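Local coordinates for stromal cell-derived factor 2-like protein (Arabidopsis thaliana, PDB 3MAL) that takes part in protein quality control and the unfolded protein response of the endoplasmic reticulum, in a complex with ERDJ3B and BiP, at residues 97-102 and 108-113; 40-45 and 103-108; 49-54 and 62-67. All blocks are in the same frame, centred on the assembly; numbering follows the deposited sequence. Where two conformers were deposited one is given.

Contact 1: residues 97-102 and 108-113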
loop_
_atom_site.group_PDB
_atom_site.type_symbol
_atom_site.label_atom_id
_atom_site.label_comp_id
_atom_site.label_asym_id
_atom_site.label_seq_id
_atom_site.Cartn_x
_atom_site.Cartn_y
_atom_site.Cartn_z
ATOM N N LEU A 97 -0.998 5.934 2.565
ATOM C CA LEU A 97 -0.699 4.634 3.198
ATOM C C LEU A 97 0.382 4.833 4.289
ATOM O O LEU A 97 1.441 5.398 4.020
ATOM C CB LEU A 97 -0.205 3.621 2.149
ATOM C CG LEU A 97 -0.100 2.184 2.692
ATOM C CD1 LEU A 97 -1.499 1.663 3.104
ATOM C CD2 LEU A 97 0.632 1.233 1.699
ATOM N N HIS A 98 0.111 4.369 5.504
ATOM C CA HIS A 98 0.865 4.820 6.700
ATOM C C HIS A 98 1.067 3.658 7.675
ATOM O O HIS A 98 0.232 2.750 7.775
ATOM C CB HIS A 98 0.059 5.935 7.400
ATOM C CG HIS A 98 0.793 6.700 8.473
ATOM N ND1 HIS A 98 1.609 7.782 8.202
ATOM C CD2 HIS A 98 0.741 6.603 9.826
ATOM C CE1 HIS A 98 2.058 8.291 9.340
ATOM N NE2 HIS A 98 1.547 7.593 10.338
ATOM N N SER A 99 2.158 3.697 8.401
ATOM C CA SER A 99 2.397 2.784 9.545
ATOM C C SER A 99 3.132 3.496 10.715
ATOM O O SER A 99 3.444 4.633 10.621
ATOM C CB SER A 99 2.918 1.362 9.239
ATOM O OG SER A 99 2.823 0.423 10.275
ATOM N N HIS A 100 3.270 2.769 11.821
ATOM C CA HIS A 100 3.672 3.259 13.096
ATOM C C HIS A 100 3.526 2.150 14.165
ATOM O O HIS A 100 3.142 1.065 13.889
ATOM C CB HIS A 100 2.893 4.508 13.452
ATOM C CG HIS A 100 1.413 4.445 13.213
ATOM N ND1 HIS A 100 0.715 3.289 12.962
ATOM C CD2 HIS A 100 0.499 5.437 13.178
ATOM C CE1 HIS A 100 -0.562 3.563 12.831
ATOM N NE2 HIS A 100 -0.723 4.861 12.952
ATOM N N LEU A 101 3.919 2.465 15.376
ATOM C CA LEU A 101 3.948 1.464 16.407
ATOM C C LEU A 101 2.651 1.385 17.183
ATOM O O LEU A 101 2.642 1.622 18.374
ATOM C CB LEU A 101 5.139 1.641 17.352
ATOM C CG LEU A 101 6.560 1.699 16.794
ATOM C CD1 LEU A 101 7.632 2.153 17.764
ATOM C CD2 LEU A 101 6.966 0.473 16.157
ATOM N N HIS A 102 1.569 1.113 16.505
ATOM C CA HIS A 102 0.300 0.839 17.161
ATOM C C HIS A 102 -0.056 -0.590 16.790
ATOM O O HIS A 102 0.387 -1.081 15.744
ATOM C CB HIS A 102 -0.794 1.791 16.652
ATOM C CG HIS A 102 -0.764 3.134 17.294
ATOM N ND1 HIS A 102 -0.239 4.255 16.676
ATOM C CD2 HIS A 102 -1.189 3.540 18.513
ATOM C CE1 HIS A 102 -0.347 5.291 17.488
ATOM N NE2 HIS A 102 -0.932 4.886 18.602
ATOM N N GLY A 108 -2.688 -8.000 16.273
ATOM C CA GLY A 108 -1.757 -7.317 17.187
ATOM C C GLY A 108 -0.379 -7.130 16.575
ATOM O O GLY A 108 0.636 -7.131 17.289
ATOM N N ASN A 109 -0.338 -6.986 15.246
ATOM C CA ASN A 109 0.898 -6.646 14.536
ATOM C C ASN A 109 0.904 -5.137 14.280
ATOM O O ASN A 109 0.149 -4.408 14.924
ATOM C CB ASN A 109 1.025 -7.474 13.245
ATOM C CG ASN A 109 1.327 -8.945 13.533
ATOM O OD1 ASN A 109 2.358 -9.264 14.126
ATOM N ND2 ASN A 109 0.423 -9.829 13.144
ATOM N N LEU A 110 1.759 -4.641 13.392
ATOM C CA LEU A 110 1.872 -3.190 13.229
ATOM C C LEU A 110 0.610 -2.697 12.542
ATOM O O LEU A 110 0.243 -3.216 11.496
ATOM C CB LEU A 110 3.085 -2.867 12.348
ATOM C CG LEU A 110 4.499 -2.476 12.838
ATOM C CD1 LEU A 110 4.703 -2.299 14.362
ATOM C CD2 LEU A 110 5.601 -3.319 12.139
ATOM N N GLU A 111 -0.040 -1.684 13.101
ATOM C CA GLU A 111 -1.172 -1.081 12.403
ATOM C C GLU A 111 -0.768 -0.417 11.077
ATOM O O GLU A 111 0.206 0.373 10.997
ATOM C CB GLU A 111 -1.846 -0.045 13.277
ATOM C CG GLU A 111 -3.231 0.372 12.797
ATOM C CD GLU A 111 -3.671 1.643 13.474
ATOM O OE1 GLU A 111 -3.284 2.736 13.000
ATOM O OE2 GLU A 111 -4.373 1.538 14.494
ATOM N N VAL A 112 -1.554 -0.719 10.051
ATOM C CA VAL A 112 -1.464 -0.019 8.787
ATOM C C VAL A 112 -2.699 0.853 8.589
ATOM O O VAL A 112 -3.833 0.339 8.577
ATOM C CB VAL A 112 -1.260 -1.025 7.598
ATOM C CG1 VAL A 112 -1.263 -0.291 6.270
ATOM C CG2 VAL A 112 0.072 -1.729 7.757
ATOM N N SER A 113 -2.472 2.167 8.452
ATOM C CA SER A 113 -3.568 3.133 8.351
ATOM C C SER A 113 -3.462 4.040 7.129
ATOM O O SER A 113 -2.515 3.942 6.316
ATOM C CB SER A 113 -3.633 4.013 9.623
ATOM O OG SER A 113 -2.511 4.890 9.706
#

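Contact 2: residues 40-45 and 103-108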
loop_
_atom_site.group_PDB
_atom_site.type_symbol
_atom_site.label_atom_id
_atom_site.label_comp_id
_atom_site.label_asym_id
_atom_site.label_seq_id
_atom_site.Cartn_x
_atom_site.Cartn_y
_atom_site.Cartn_z
ATOM N N VAL A 40 -13.590 5.650 7.176
ATOM C CA VAL A 40 -13.937 5.158 8.534
ATOM C C VAL A 40 -12.680 4.786 9.302
ATOM O O VAL A 40 -11.800 4.127 8.771
ATOM C CB VAL A 40 -14.972 3.966 8.496
ATOM C CG1 VAL A 40 -14.472 2.790 7.743
ATOM C CG2 VAL A 40 -15.436 3.496 9.847
ATOM N N PRO A 41 -12.559 5.247 10.546
ATOM C CA PRO A 41 -11.353 4.994 11.337
ATOM C C PRO A 41 -11.325 3.680 12.075
ATOM O O PRO A 41 -12.341 3.049 12.265
ATOM C CB PRO A 41 -11.399 6.076 12.397
ATOM C CG PRO A 41 -12.858 6.403 12.571
ATOM C CD PRO A 41 -13.526 6.111 11.241
ATOM N N TYR A 42 -10.143 3.278 12.512
ATOM C CA TYR A 42 -10.021 2.220 13.472
ATOM C C TYR A 42 -10.585 2.739 14.790
ATOM O O TYR A 42 -10.484 3.939 15.094
ATOM C CB TYR A 42 -8.541 1.883 13.703
ATOM C CG TYR A 42 -7.869 1.187 12.557
ATOM C CD1 TYR A 42 -8.266 -0.089 12.171
ATOM C CD2 TYR A 42 -6.799 1.777 11.893
ATOM C CE1 TYR A 42 -7.631 -0.755 11.123
ATOM C CE2 TYR A 42 -6.142 1.107 10.841
ATOM C CZ TYR A 42 -6.569 -0.159 10.466
ATOM O OH TYR A 42 -5.941 -0.819 9.422
ATOM N N GLY A 43 -11.129 1.815 15.578
ATOM C CA GLY A 43 -11.557 2.116 16.929
ATOM C C GLY A 43 -10.424 2.248 17.922
ATOM O O GLY A 43 -10.472 3.071 18.813
ATOM N N SER A 44 -9.386 1.454 17.801
ATOM C CA SER A 44 -8.298 1.603 18.752
ATOM C C SER A 44 -6.960 1.870 18.030
ATOM O O SER A 44 -6.953 2.546 17.000
ATOM C CB SER A 44 -8.265 0.408 19.704
ATOM O OG SER A 44 -7.875 -0.773 19.022
ATOM N N GLY A 45 -5.829 1.396 18.551
ATOM C CA GLY A 45 -4.556 1.783 17.982
ATOM C C GLY A 45 -4.493 3.301 17.836
ATOM O O GLY A 45 -4.677 4.046 18.814
ATOM N N ALA A 103 -0.818 -1.266 17.647
ATOM C CA ALA A 103 -1.316 -2.618 17.366
ATOM C C ALA A 103 -2.493 -2.650 16.365
ATOM O O ALA A 103 -3.477 -1.920 16.522
ATOM C CB ALA A 103 -1.709 -3.335 18.687
ATOM N N SER A 104 -2.365 -3.497 15.337
ATOM C CA SER A 104 -3.430 -3.753 14.351
ATOM C C SER A 104 -4.597 -4.458 15.062
ATOM O O SER A 104 -4.369 -5.149 16.057
ATOM C CB SER A 104 -2.890 -4.604 13.200
ATOM O OG SER A 104 -2.521 -5.930 13.600
ATOM N N PRO A 105 -5.838 -4.303 14.555
ATOM C CA PRO A 105 -6.987 -4.709 15.387
ATOM C C PRO A 105 -7.248 -6.203 15.575
ATOM O O PRO A 105 -7.933 -6.571 16.542
ATOM C CB PRO A 105 -8.193 -4.042 14.689
ATOM C CG PRO A 105 -7.651 -3.320 13.492
ATOM C CD PRO A 105 -6.248 -3.756 13.260
ATOM N N ILE A 106 -6.750 -7.061 14.684
ATOM C CA ILE A 106 -7.050 -8.489 14.796
ATOM C C ILE A 106 -5.858 -9.280 15.330
ATOM O O ILE A 106 -6.006 -10.019 16.313
ATOM C CB ILE A 106 -7.609 -9.129 13.456
ATOM C CG1 ILE A 106 -8.963 -8.504 13.085
ATOM C CG2 ILE A 106 -7.792 -10.622 13.608
ATOM C CD1 ILE A 106 -9.631 -9.142 11.835
ATOM N N SER A 107 -4.693 -9.108 14.704
ATOM C CA SER A 107 -3.519 -9.936 15.002
ATOM C C SER A 107 -2.477 -9.261 15.920
ATOM O O SER A 107 -1.488 -9.881 16.305
ATOM C CB SER A 107 -2.863 -10.415 13.707
ATOM O OG SER A 107 -2.369 -9.302 12.955
ATOM N N GLY A 108 -2.688 -8.000 16.273
ATOM C CA GLY A 108 -1.757 -7.317 17.187
ATOM C C GLY A 108 -0.379 -7.130 16.575
ATOM O O GLY A 108 0.636 -7.131 17.289
#

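Contact 3: residues 49-54 and 62-67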
loop_
_atom_site.group_PDB
_atom_site.type_symbol
_atom_site.label_atom_id
_atom_site.label_comp_id
_atom_site.label_asym_id
_atom_site.label_seq_id
_atom_site.Cartn_x
_atom_site.Cartn_y
_atom_site.Cartn_z
ATOM N N GLN A 49 -7.704 6.567 9.887
ATOM C CA GLN A 49 -8.513 5.903 8.846
ATOM C C GLN A 49 -7.995 4.498 8.600
ATOM O O GLN A 49 -6.772 4.290 8.434
ATOM C CB GLN A 49 -8.455 6.711 7.550
ATOM C CG GLN A 49 -9.353 6.182 6.397
ATOM C CD GLN A 49 -9.306 7.090 5.174
ATOM O OE1 GLN A 49 -8.748 6.723 4.129
ATOM N NE2 GLN A 49 -9.872 8.291 5.305
ATOM N N SER A 50 -8.913 3.533 8.542
ATOM C CA SER A 50 -8.555 2.129 8.422
ATOM C C SER A 50 -8.268 1.706 6.980
ATOM O O SER A 50 -8.665 2.369 6.011
ATOM C CB SER A 50 -9.656 1.252 9.018
ATOM O OG SER A 50 -10.858 1.409 8.273
ATOM N N VAL A 51 -7.499 0.634 6.870
ATOM C CA VAL A 51 -7.061 0.059 5.593
ATOM C C VAL A 51 -7.362 -1.451 5.712
ATOM O O VAL A 51 -7.160 -2.037 6.770
ATOM C CB VAL A 51 -5.541 0.328 5.366
ATOM C CG1 VAL A 51 -4.986 -0.546 4.220
ATOM C CG2 VAL A 51 -5.286 1.806 5.098
ATOM N N THR A 52 -7.863 -2.061 4.638
ATOM C CA THR A 52 -8.241 -3.477 4.631
ATOM C C THR A 52 -7.888 -4.144 3.315
ATOM O O THR A 52 -7.461 -3.477 2.351
ATOM C CB THR A 52 -9.777 -3.682 4.830
ATOM O OG1 THR A 52 -10.482 -3.243 3.657
ATOM C CG2 THR A 52 -10.294 -2.946 6.069
ATOM N N GLY A 53 -8.052 -5.466 3.285
ATOM C CA GLY A 53 -8.053 -6.228 2.051
ATOM C C GLY A 53 -9.479 -6.403 1.556
ATOM O O GLY A 53 -10.333 -6.859 2.289
ATOM N N PHE A 54 -9.728 -6.024 0.308
ATOM C CA PHE A 54 -11.077 -6.027 -0.282
ATOM C C PHE A 54 -11.177 -7.020 -1.476
ATOM O O PHE A 54 -10.401 -6.941 -2.420
ATOM C CB PHE A 54 -11.400 -4.600 -0.750
ATOM C CG PHE A 54 -12.818 -4.397 -1.147
ATOM C CD1 PHE A 54 -13.772 -4.033 -0.189
ATOM C CD2 PHE A 54 -13.214 -4.555 -2.477
ATOM C CE1 PHE A 54 -15.100 -3.838 -0.559
ATOM C CE2 PHE A 54 -14.549 -4.360 -2.856
ATOM C CZ PHE A 54 -15.490 -4.005 -1.902
ATOM N N SER A 62 -10.285 0.942 -4.114
ATOM C CA SER A 62 -9.062 0.147 -4.253
ATOM C C SER A 62 -7.924 0.820 -5.010
ATOM O O SER A 62 -6.855 0.209 -5.185
ATOM C CB SER A 62 -9.371 -1.204 -4.909
ATOM O OG SER A 62 -10.151 -1.997 -4.042
ATOM N N TYR A 63 -8.144 2.052 -5.486
ATOM C CA TYR A 63 -7.114 2.750 -6.260
ATOM C C TYR A 63 -6.202 3.613 -5.403
ATOM O O TYR A 63 -6.660 4.288 -4.466
ATOM C CB TYR A 63 -7.727 3.584 -7.383
ATOM C CG TYR A 63 -7.964 2.783 -8.637
ATOM C CD1 TYR A 63 -9.264 2.485 -9.076
ATOM C CD2 TYR A 63 -6.883 2.306 -9.379
ATOM C CE1 TYR A 63 -9.464 1.728 -10.253
ATOM C CE2 TYR A 63 -7.071 1.554 -10.529
ATOM C CZ TYR A 63 -8.357 1.260 -10.947
ATOM O OH TYR A 63 -8.492 0.513 -12.086
ATOM N N TRP A 64 -4.908 3.554 -5.744
ATOM C CA TRP A 64 -3.824 4.269 -5.067
ATOM C C TRP A 64 -2.974 4.977 -6.142
ATOM O O TRP A 64 -2.720 4.399 -7.203
ATOM C CB TRP A 64 -2.944 3.273 -4.267
ATOM C CG TRP A 64 -3.731 2.509 -3.244
ATOM C CD1 TRP A 64 -4.463 1.349 -3.452
ATOM C CD2 TRP A 64 -3.907 2.859 -1.864
ATOM N NE1 TRP A 64 -5.079 0.971 -2.277
ATOM C CE2 TRP A 64 -4.752 1.880 -1.289
ATOM C CE3 TRP A 64 -3.418 3.894 -1.053
ATOM C CZ2 TRP A 64 -5.111 1.899 0.066
ATOM C CZ3 TRP A 64 -3.791 3.927 0.305
ATOM C CH2 TRP A 64 -4.634 2.931 0.846
ATOM N N ILE A 65 -2.522 6.197 -5.853
ATOM C CA ILE A 65 -1.566 6.900 -6.730
ATOM C C ILE A 65 -0.114 6.711 -6.247
ATOM O O ILE A 65 0.202 6.974 -5.082
ATOM C CB ILE A 65 -1.911 8.403 -6.886
ATOM C CG1 ILE A 65 -3.349 8.576 -7.381
ATOM C CG2 ILE A 65 -0.954 9.071 -7.878
ATOM C CD1 ILE A 65 -3.557 7.877 -8.727
ATOM N N VAL A 66 0.776 6.224 -7.126
ATOM C CA VAL A 66 2.187 6.044 -6.758
ATOM C C VAL A 66 2.887 7.410 -6.812
ATOM O O VAL A 66 2.872 8.088 -7.854
ATOM C CB VAL A 66 2.918 5.097 -7.735
ATOM C CG1 VAL A 66 4.346 4.809 -7.255
ATOM C CG2 VAL A 66 2.126 3.822 -7.953
ATOM N N LYS A 67 3.476 7.817 -5.688
ATOM C CA LYS A 67 4.162 9.110 -5.621
ATOM C C LYS A 67 5.581 9.025 -5.017
ATOM O O LYS A 67 5.876 8.119 -4.210
ATOM C CB LYS A 67 3.301 10.126 -4.850
ATOM C CG LYS A 67 2.066 10.593 -5.624
ATOM C CD LYS A 67 1.307 11.732 -4.893
ATOM C CE LYS A 67 0.051 12.072 -5.684
ATOM N NZ LYS A 67 -0.650 13.346 -5.262
#

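Contact 1: residues 97-102 and 108-113
The beta hairpin of strands 96-100 and 110-115, part of the second MIR repeat, is paired through His98 and Ser113, its antiparallel hydrogen-bonded pair. Ser113 N donates to His98 O over 2.8 Å in a nearly straight bond (159°), while the return bond from His98 N to Ser113 O is bent and weak. Further up, a side chain takes over from the backbone: Ser99 OG, set opposite its own amide nitrogen (chi1 -165°), gives its proton to Glu111 O at 2.7 Å, arriving from above the carbonyl plane. An inverse gamma turn centred on Leu101 then redirects the chain, bringing His102 O within 2.7 Å of Glu111 N as a bonded partner.

Two apolar touches flank the bonds. Leu97 CD1 meets Val112 CG1 at 3.7 Å, the two side chains slanting across one another, and Leu101 CD2 runs alongside Leu110 CD1 at 4.0 Å. The buried polar ends find partners outside the hairpin: Glu111 OE1 bonds Ser46, Ser113 OG bonds Gln48 and His98 ND1 bonds Asp125, with the His98 ring stacked on Phe115. Paired at its base and turning a corner at 101-102, this is one of the hairpins that close one end of the barrel in a beta-trefoil.

Contact 2: residues 40-45 and 103-108
Two hairpin loops of the beta-trefoil meet where Tyr42, in the connection between strands 34-38 and 49-54, receives Pro105 from the loop joining strands 96-100 and 110-115. Pro105 CG sits 3.5 Å from both Tyr42 CD1 and Tyr42 CE1, equally near both ends of the CD1-CE1 bond of the ring, and Pro105 CD follows at 3.9 Å from Tyr42 CE1. The approach to the ring is oblique, and the two side chains cross at about a right angle. The phenol is directed into this position by its first torsion: with chi1 at -71°, CG stands opposite the carbonyl carbon and the ring reaches in the direction of the second loop.

The hydroxyl is engaged beyond the two loops, hydrogen-bonding Val112 O, and Tyr162 packs against both Tyr42 and Pro105, widening the small apolar patch. A second touch is made by backbone alone: Gly45 CA lies 4.1 Å from Ala103 O, and Gly45, at a positive phi of 50°, presents no side chain to the carbonyl it faces. The 103-108 loop has its own internal order. Ser104 O accepts a weak bond from Gly108 N, while Ser104 OG, Ser107 OG and Ile106 N all bind the carboxylate of Glu171, tying the loop to strand 170-175. Small in area and apolar in chemistry, the meeting of tyrosine and proline joins loops far apart in sequence, as expected where the three-fold arrangement of a beta-trefoil sets successive hairpins side by side.

Contact 3: residues 49-54 and 62-67
Strands 49-54 and 64-67 do not pair: the nearest alpha carbons of segments 49-54 and 62-67, Phe54 CA and Ser62 CA, are 7.6 Å apart, too far for a backbone ladder. The reason lies in the fold. Strand 49-54 belongs to the sheet built from the trefoil hairpins, where it bonds to strands 34-38, 110-115 and 170-175, whereas strand 64-67 is a stave of the six-stranded barrel, placed between strands 23-28 and 85-90. What passes between them is therefore carried by side chains.

Val51 and Trp64 make the inner of two touches. Val51 CG2 comes up to the rim of the indole, near the plane of the ring, with Trp64 CH2 as its closest atom at 4.4 Å. It is the far end of the six-membered ring that reaches across. The tryptophan side chain leaves the backbone toward strand 49-54, and chi1 of -59°, CG opposite the carbonyl carbon, keeps the indole on that course. The indole nitrogen is spoken for, since Trp64 NE1 bonds to Leu35 O, which would fix the rotation of the ring. Cys114 and Ser37 touch both Val51 and Trp64.

The outer touch is between Phe54 and Ser62, at the opposite end of strand 49-54 from Gln49. Phe54 CD2 lies 4.3 Å from Ser62 OG, an oblique approach to the phenyl ring, and the hydroxyl has its real partner in Asp59, which also packs on Phe54. Ser62 itself sits in a short 3-10 turn just ahead of the barrel strand.

With 98 Å² buried and both touches this long, the chemistry implies loose van der Waals apposition between barrel and hairpin sheet, in which the polar groups of Trp64 and Ser62 are satisfied by other neighbours.

How the contacts relate
Read together, the three contacts run from the interior to the rim of one beta-trefoil. Contact 3 lies deepest, about 6 Å between its centre and that of the chain, and joins barrel to hairpin sheet with scarcely any surface; contact 1 is intermediate; contact 2, its centre about 17 Å from that of the chain, is partly buried, with Tyr42 covered and Pro105, Gly45 and Ala103 at the surface. Backbone bonding dominates contact 1, while contacts 2 and 3 rest mainly on van der Waals touches, with no bond between their segments. Contacts 1 and 2 have Gly108 in common and touch through Tyr42 OH, 2.5 Å from Val112 O. Across neighbouring strands, Val51 CG2 of contact 3 packs 3.5 Å from Ser113 C of contact 1.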